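Magnesium transport protein CorA (Methanocaldococcus jannaschii, PDB 4EGW) mediates the influx of magnesium ions across the cell membrane as a homopentamer that switches between open and closed states. Local coordinates at residues E61-L66 with D76-L81; T125-S128 with A133-R136. All blocks are in the same frame, centred on the assembly; numbering follows the deposited sequence.

Interaction 1: residues E61-L66 with D76-L81; sequences EELYKL and DLQIGL. With BU1 (1,4-butanediol), chain K.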
ATOM      1  N   GLU A  61      26.174 -20.266 -14.858  1.00 63.84           N
ATOM      2  CA  GLU A  61      26.047 -20.599 -16.267  1.00 72.49           C
ATOM      3  C   GLU A  61      25.160 -19.523 -16.910  1.00 67.63           C
ATOM      4  O   GLU A  61      25.562 -18.859 -17.872  1.00 55.62           O
ATOM      5  CB  GLU A  61      25.415 -21.986 -16.432  1.00 78.43           C
ATOM      6  CG  GLU A  61      25.516 -22.882 -15.195  1.00 84.92           C
ATOM      7  CD  GLU A  61      26.909 -23.470 -14.981  1.00 90.45           C
ATOM      8  OE1 GLU A  61      27.580 -23.808 -15.984  1.00 90.53           O
ATOM      9  OE2 GLU A  61      27.328 -23.601 -13.804  1.00 89.38           O
ATOM     10  N   GLU A  62      23.963 -19.355 -16.339  1.00 73.03           N
ATOM     11  CA  GLU A  62      22.960 -18.396 -16.802  1.00 73.60           C
ATOM     12  C   GLU A  62      23.409 -16.949 -16.617  1.00 71.62           C
ATOM     13  O   GLU A  62      23.023 -16.061 -17.383  1.00 72.64           O
ATOM     14  CB  GLU A  62      21.620 -18.612 -16.077  1.00 74.86           C
ATOM     15  CG  GLU A  62      20.810 -19.829 -16.546  1.00 81.30           C
ATOM     16  CD  GLU A  62      19.299 -19.659 -16.354  1.00 84.39           C
ATOM     17  OE1 GLU A  62      18.787 -18.531 -16.557  1.00 80.37           O
ATOM     18  OE2 GLU A  62      18.628 -20.653 -15.983  1.00 87.69           O
ATOM     19  N   LEU A  63      24.219 -16.710 -15.594  1.00 66.05           N
ATOM     20  CA  LEU A  63      24.711 -15.368 -15.325  1.00 60.02           C
ATOM     21  C   LEU A  63      25.770 -14.936 -16.348  1.00 64.78           C
ATOM     22  O   LEU A  63      25.675 -13.858 -16.932  1.00 67.46           O
ATOM     23  CB  LEU A  63      25.259 -15.281 -13.903  1.00 57.35           C
ATOM     24  CG  LEU A  63      25.924 -13.957 -13.519  1.00 55.70           C
ATOM     25  CD1 LEU A  63      24.973 -12.790 -13.763  1.00 57.62           C
ATOM     26  CD2 LEU A  63      26.415 -13.972 -12.074  1.00 46.71           C
ATOM     27  N   TYR A  64      26.769 -15.781 -16.576  1.00 66.51           N
ATOM     28  CA  TYR A  64      27.819 -15.461 -17.539  1.00 66.99           C
ATOM     29  C   TYR A  64      27.237 -15.122 -18.906  1.00 56.18           C
ATOM     30  O   TYR A  64      27.673 -14.172 -19.567  1.00 48.15           O
ATOM     31  CB  TYR A  64      28.808 -16.612 -17.681  1.00 79.74           C
ATOM     32  CG  TYR A  64      29.660 -16.476 -18.915  1.00 95.51           C
ATOM     33  CD1 TYR A  64      30.711 -15.564 -18.963  1.00100.66           C
ATOM     34  CD2 TYR A  64      29.400 -17.241 -20.050  1.00102.06           C
ATOM     35  CE1 TYR A  64      31.489 -15.430 -20.108  1.00105.42           C
ATOM     36  CE2 TYR A  64      30.171 -17.115 -21.196  1.00105.72           C
ATOM     37  CZ  TYR A  64      31.213 -16.208 -21.220  1.00108.33           C
ATOM     38  OH  TYR A  64      31.979 -16.086 -22.359  1.00112.97           O
ATOM     39  N   LYS A  65      26.257 -15.914 -19.326  1.00 56.11           N
ATOM     40  CA  LYS A  65      25.519 -15.659 -20.560  1.00 63.55           C
ATOM     41  C   LYS A  65      24.968 -14.235 -20.540  1.00 65.44           C
ATOM     42  O   LYS A  65      24.996 -13.518 -21.546  1.00 66.41           O
ATOM     43  CB  LYS A  65      24.370 -16.669 -20.683  1.00 66.95           C
ATOM     44  CG  LYS A  65      23.788 -16.836 -22.077  1.00 74.40           C
ATOM     45  CD  LYS A  65      23.021 -18.159 -22.203  1.00 78.53           C
ATOM     46  CE  LYS A  65      22.614 -18.435 -23.647  1.00 81.93           C
ATOM     47  NZ  LYS A  65      22.249 -19.858 -23.898  1.00 81.55           N
ATOM     48  N   LEU A  66      24.479 -13.833 -19.371  1.00 64.16           N
ATOM     49  CA  LEU A  66      23.833 -12.542 -19.200  1.00 56.28           C
ATOM     50  C   LEU A  66      24.819 -11.389 -19.342  1.00 52.08           C
ATOM     51  O   LEU A  66      24.559 -10.416 -20.060  1.00 47.49           O
ATOM     52  CB  LEU A  66      23.174 -12.485 -17.836  1.00 51.87           C
ATOM     53  CG  LEU A  66      22.332 -11.246 -17.575  1.00 34.30           C
ATOM     54  CD1 LEU A  66      21.267 -11.150 -18.645  1.00 34.94           C
ATOM     55  CD2 LEU A  66      21.717 -11.351 -16.191  1.00 38.97           C
ATOM     56  N   ASP A  76      31.020  -7.229 -12.117  1.00 70.10           N
ATOM     57  CA  ASP A  76      30.137  -6.095 -11.831  1.00 66.20           C
ATOM     58  C   ASP A  76      28.688  -6.507 -11.587  1.00 58.48           C
ATOM     59  O   ASP A  76      27.951  -5.802 -10.911  1.00 62.03           O
ATOM     60  CB  ASP A  76      30.194  -5.052 -12.953  1.00 70.38           C
ATOM     61  CG  ASP A  76      31.456  -4.210 -12.913  1.00 76.21           C
ATOM     62  OD1 ASP A  76      32.206  -4.291 -11.918  1.00 77.88           O
ATOM     63  OD2 ASP A  76      31.688  -3.452 -13.878  1.00 79.70           O
ATOM     64  N   LEU A  77      28.269  -7.626 -12.161  1.00 54.31           N
ATOM     65  CA  LEU A  77      26.896  -8.090 -11.966  1.00 53.51           C
ATOM     66  C   LEU A  77      26.760  -8.780 -10.611  1.00 49.74           C
ATOM     67  O   LEU A  77      25.671  -8.833 -10.009  1.00 41.69           O
ATOM     68  CB  LEU A  77      26.472  -9.039 -13.089  1.00 49.63           C
ATOM     69  CG  LEU A  77      26.364  -8.450 -14.491  1.00 51.78           C
ATOM     70  CD1 LEU A  77      25.856  -9.509 -15.457  1.00 53.81           C
ATOM     71  CD2 LEU A  77      25.459  -7.235 -14.502  1.00 51.56           C
ATOM     72  N   GLN A  78      27.883  -9.304 -10.136  1.00 49.67           N
ATOM     73  CA  GLN A  78      27.923  -9.997  -8.860  1.00 50.19           C
ATOM     74  C   GLN A  78      27.638  -9.043  -7.696  1.00 59.43           C
ATOM     75  O   GLN A  78      27.212  -9.467  -6.616  1.00 58.61           O
ATOM     76  CB  GLN A  78      29.251 -10.730  -8.700  1.00 47.05           C
ATOM     77  CG  GLN A  78      29.282 -12.073  -9.436  1.00 51.63           C
ATOM     78  CD  GLN A  78      30.691 -12.597  -9.672  1.00 66.90           C
ATOM     79  OE1 GLN A  78      31.665 -11.839  -9.617  1.00 79.57           O
ATOM     80  NE2 GLN A  78      30.807 -13.904  -9.937  1.00 63.18           N
ATOM     81  N   ILE A  79      27.859  -7.751  -7.922  1.00 64.47           N
ATOM     82  CA  ILE A  79      27.419  -6.754  -6.962  1.00 64.48           C
ATOM     83  C   ILE A  79      25.938  -6.993  -6.714  1.00 60.64           C
ATOM     84  O   ILE A  79      25.506  -7.121  -5.568  1.00 62.69           O
ATOM     85  CB  ILE A  79      27.596  -5.310  -7.485  1.00 64.79           C
ATOM     86  CG1 ILE A  79      28.944  -5.131  -8.182  1.00 66.72           C
ATOM     87  CG2 ILE A  79      27.464  -4.314  -6.343  1.00 63.66           C
ATOM     88  CD1 ILE A  79      29.095  -3.774  -8.853  1.00 68.28           C
ATOM     89  N   GLY A  80      25.173  -7.069  -7.801  1.00 55.52           N
ATOM     90  CA  GLY A  80      23.726  -7.192  -7.730  1.00 54.69           C
ATOM     91  C   GLY A  80      23.207  -8.367  -6.920  1.00 55.47           C
ATOM     92  O   GLY A  80      22.197  -8.260  -6.232  1.00 54.59           O
ATOM     93  N   LEU A  81      23.904  -9.492  -6.991  1.00 60.34           N
ATOM     94  CA  LEU A  81      23.459 -10.708  -6.319  1.00 56.64           C
ATOM     95  C   LEU A  81      23.899 -10.778  -4.866  1.00 59.90           C
ATOM     96  O   LEU A  81      23.668 -11.788  -4.200  1.00 60.65           O
ATOM     97  CB  LEU A  81      23.953 -11.947  -7.057  1.00 57.77           C
ATOM     98  CG  LEU A  81      23.210 -12.244  -8.349  1.00 63.26           C
ATOM     99  CD1 LEU A  81      23.823 -13.444  -9.009  1.00 66.49           C
ATOM    100  CD2 LEU A  81      21.736 -12.477  -8.071  1.00 65.24           C
TER
HETATM  101  C1  BU1 K 309      34.640  -3.256 -13.710  1.00 80.77           C
HETATM  102  C2  BU1 K 309      34.244  -2.688 -15.032  1.00 83.14           C
HETATM  103  C3  BU1 K 309      34.688  -1.295 -15.304  1.00 83.64           C
HETATM  104  C4  BU1 K 309      34.864  -0.889 -16.722  1.00 84.18           C
HETATM  105  O5  BU1 K 309      34.352  -2.497 -12.592  1.00 75.21           O
HETATM  106  O6  BU1 K 309      36.138  -0.505 -17.088  1.00 84.07           O
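Leu63 and Leu77 carry most of this contact, their side chains sliding past each other in opposite directions until Leu63 CD1 lies 3.8 Å from Leu77 CD1. The same Leu63 methyl also approaches Leu77 CB, at 4.1 Å, and so sits against the root of its partner as well as its end. The other branch of Leu63 goes elsewhere: CD2 meets Leu81 CD1 tip to tip at 4.0 Å. Its first torsion, 175°, sets CG anti to the backbone N and directs the fork at the facing helix, one methyl for each partner. Packing thins out from there. Leu66 CG stands 4.5 Å from Leu77 CD1, and toward the solvent side the exposed Gln78 brings only its aliphatic CG to Leu63 CD2, at 4.3 Å. Helices 60-70 and 74-80 are consecutive in the chain and pack obliquely, the short segments running at 125° with axes 11.1 Å apart. Beneath them lies the mixed sheet of the cytoplasmic domain, where Leu77 rests on Leu124 and Tyr117 and Leu81 on Ile126. The hydroxyl of Tyr117 also hydrogen-bonds to Asp76 O and Gly80 N, tying the second helix to the sheet through its backbone. Away from the leucines, the Asp76 carboxylate turns to a bound 1,4-butanediol, whose O5 lies 2.9 Å from Asp76 OD1 in a probable hydrogen bond. Ser73 and Glu93 complete that pocket, and OD2 lies close to the like-charged Glu93 OE1, a proximity that may raise the proton affinity of either acid. Without the carboxylate, as with an alanine here, the diol hydroxyl would probably lose this acceptor and the pocket one of its walls.

Interaction 2: residues T125-S128 with A133-R136; sequences TIHS and AIGR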
ATOM      1  N   THR A 125      17.198  -5.683 -13.318  1.00 47.93           N
ATOM      2  CA  THR A 125      17.024  -5.862 -11.882  1.00 46.87           C
ATOM      3  C   THR A 125      17.558  -7.218 -11.522  1.00 50.19           C
ATOM      4  O   THR A 125      17.042  -8.234 -11.975  1.00 56.07           O
ATOM      5  CB  THR A 125      15.554  -5.882 -11.472  1.00 41.93           C
ATOM      6  OG1 THR A 125      14.875  -6.919 -12.196  1.00 40.12           O
ATOM      7  CG2 THR A 125      14.894  -4.545 -11.757  1.00 42.83           C
ATOM      8  N   ILE A 126      18.587  -7.241 -10.693  1.00 53.12           N
ATOM      9  CA  ILE A 126      19.208  -8.498 -10.337  1.00 54.10           C
ATOM     10  C   ILE A 126      19.130  -8.749  -8.828  1.00 57.58           C
ATOM     11  O   ILE A 126      19.521  -7.900  -8.011  1.00 53.25           O
ATOM     12  CB  ILE A 126      20.659  -8.550 -10.850  1.00 53.23           C
ATOM     13  CG1 ILE A 126      21.265  -9.928 -10.594  1.00 60.03           C
ATOM     14  CG2 ILE A 126      21.498  -7.436 -10.235  1.00 47.25           C
ATOM     15  CD1 ILE A 126      21.746 -10.597 -11.858  1.00 63.59           C
ATOM     16  N   HIS A 127      18.592  -9.910  -8.464  1.00 55.03           N
ATOM     17  CA  HIS A 127      18.440 -10.254  -7.064  1.00 47.18           C
ATOM     18  C   HIS A 127      18.666 -11.729  -6.798  1.00 52.84           C
ATOM     19  O   HIS A 127      18.240 -12.578  -7.578  1.00 61.02           O
ATOM     20  CB  HIS A 127      17.068  -9.817  -6.542  1.00 43.43           C
ATOM     21  CG  HIS A 127      15.913 -10.283  -7.372  1.00 49.40           C
ATOM     22  ND1 HIS A 127      15.049 -11.275  -6.956  1.00 52.75           N
ATOM     23  CD2 HIS A 127      15.456  -9.872  -8.579  1.00 51.23           C
ATOM     24  CE1 HIS A 127      14.120 -11.465  -7.877  1.00 49.94           C
ATOM     25  NE2 HIS A 127      14.343 -10.626  -8.871  1.00 51.21           N
ATOM     26  N   SER A 128      19.361 -12.022  -5.704  1.00 48.03           N
ATOM     27  CA  SER A 128      19.539 -13.389  -5.236  1.00 55.96           C
ATOM     28  C   SER A 128      18.342 -13.920  -4.445  1.00 67.22           C
ATOM     29  O   SER A 128      18.112 -15.130  -4.390  1.00 77.64           O
ATOM     30  CB  SER A 128      20.814 -13.509  -4.410  1.00 59.62           C
ATOM     31  OG  SER A 128      21.950 -13.233  -5.213  1.00 63.88           O
ATOM     32  N   ALA A 133       8.172  -7.283  -5.057  1.00 52.15           N
ATOM     33  CA  ALA A 133       7.726  -6.185  -5.894  1.00 53.25           C
ATOM     34  C   ALA A 133       7.873  -6.495  -7.370  1.00 56.14           C
ATOM     35  O   ALA A 133       7.067  -6.044  -8.184  1.00 62.56           O
ATOM     36  CB  ALA A 133       8.475  -4.917  -5.539  1.00 56.06           C
ATOM     37  N   ILE A 134       8.897  -7.270  -7.714  1.00 55.04           N
ATOM     38  CA  ILE A 134       9.248  -7.506  -9.110  1.00 53.98           C
ATOM     39  C   ILE A 134       8.322  -8.529  -9.727  1.00 59.05           C
ATOM     40  O   ILE A 134       8.005  -8.468 -10.919  1.00 60.72           O
ATOM     41  CB  ILE A 134      10.711  -7.945  -9.248  1.00 54.15           C
ATOM     42  CG1 ILE A 134      11.607  -6.897  -8.602  1.00 34.61           C
ATOM     43  CG2 ILE A 134      11.081  -8.152 -10.705  1.00 36.55           C
ATOM     44  CD1 ILE A 134      13.027  -7.030  -8.983  1.00 39.57           C
ATOM     45  N   GLY A 135       7.885  -9.476  -8.910  1.00 60.20           N
ATOM     46  CA  GLY A 135       6.802 -10.339  -9.316  1.00 61.26           C
ATOM     47  C   GLY A 135       5.634  -9.456  -9.706  1.00 66.70           C
ATOM     48  O   GLY A 135       5.102  -9.579 -10.807  1.00 72.33           O
ATOM     49  N   ARG A 136       5.266  -8.539  -8.809  1.00 66.37           N
ATOM     50  CA  ARG A 136       4.083  -7.691  -8.980  1.00 60.47           C
ATOM     51  C   ARG A 136       4.097  -6.829 -10.236  1.00 63.01           C
ATOM     52  O   ARG A 136       3.041  -6.414 -10.706  1.00 72.26           O
ATOM     53  CB  ARG A 136       3.840  -6.813  -7.746  1.00 61.54           C
ATOM     54  CG  ARG A 136       3.281  -7.565  -6.533  1.00 67.62           C
ATOM     55  CD  ARG A 136       2.729  -6.612  -5.464  1.00 74.17           C
ATOM     56  NE  ARG A 136       3.726  -5.640  -5.012  1.00 78.30           N
ATOM     57  CZ  ARG A 136       4.318  -5.655  -3.819  1.00 77.66           C
ATOM     58  NH1 ARG A 136       4.013  -6.590  -2.926  1.00 78.78           N
ATOM     59  NH2 ARG A 136       5.215  -4.725  -3.514  1.00 73.57           N
TER
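A single methyl group, CD1 of Ile134, makes the whole contact, fitting between the side chains of Thr125 and His127 on strand 122-127. Ile134 has the largest buried surface of the three. Its CG1 is anti to the carbonyl carbon (chi1 -56°) and the chain then extends (chi2 -165°), which sends CD1 from the helix toward the strand. Thr125 meets it tip to tip: Ile134 CD1 is 3.7 Å from Thr125 OG1 and equally near CB of the same residue. His127 instead runs alongside in the opposite direction, and CD1 reaches its ring obliquely, 3.8 Å from His127 CD2. These are van der Waals contacts, and the polar atoms beside the methyl find their partners elsewhere. Asp54 takes both, OD1 pairing with Thr125 OG1 and OD2 with His127 NE2, while Trp52 NE1 also bonds to the threonine oxygen. The other ring nitrogen of His127, ND1, pairs with Asp129 O, so the imidazole is held at both nitrogens and its rotation is fixed beside the isoleucine. Thr125 and His127, alternate residues of one strand, thus present one side of the sheet to helix 132-143. Ile134 also touches Trp52 and Asp54 on strand 51-56 and Leu114 on strand 110-119, and farther round Ala133 packs on helix 156-186, where Arg136 forms a salt bridge with Glu164.

Interaction 1 precedes interaction 2 along the chain, and their centres lie about 14 Å apart in the cytoplasmic part of the subunit. Strand 122-127 relates them: Leu124 and Ile126 face helix 74-80, whereas Thr125 and His127 between and beyond them face helix 132-143, so the alternation of a beta strand gives each layer of helices its own side of the mixed sheet. The two contacts also touch directly, Gly80 CA packing against Ile126 CG2 at 3.4 Å and Leu81 O lying 2.5 Å from Ser128 OG in a probable hydrogen bond. Together they illustrate the layered alpha/beta/alpha build of the CorA cytoplasmic domain, here with helices packed on both sides of one sheet.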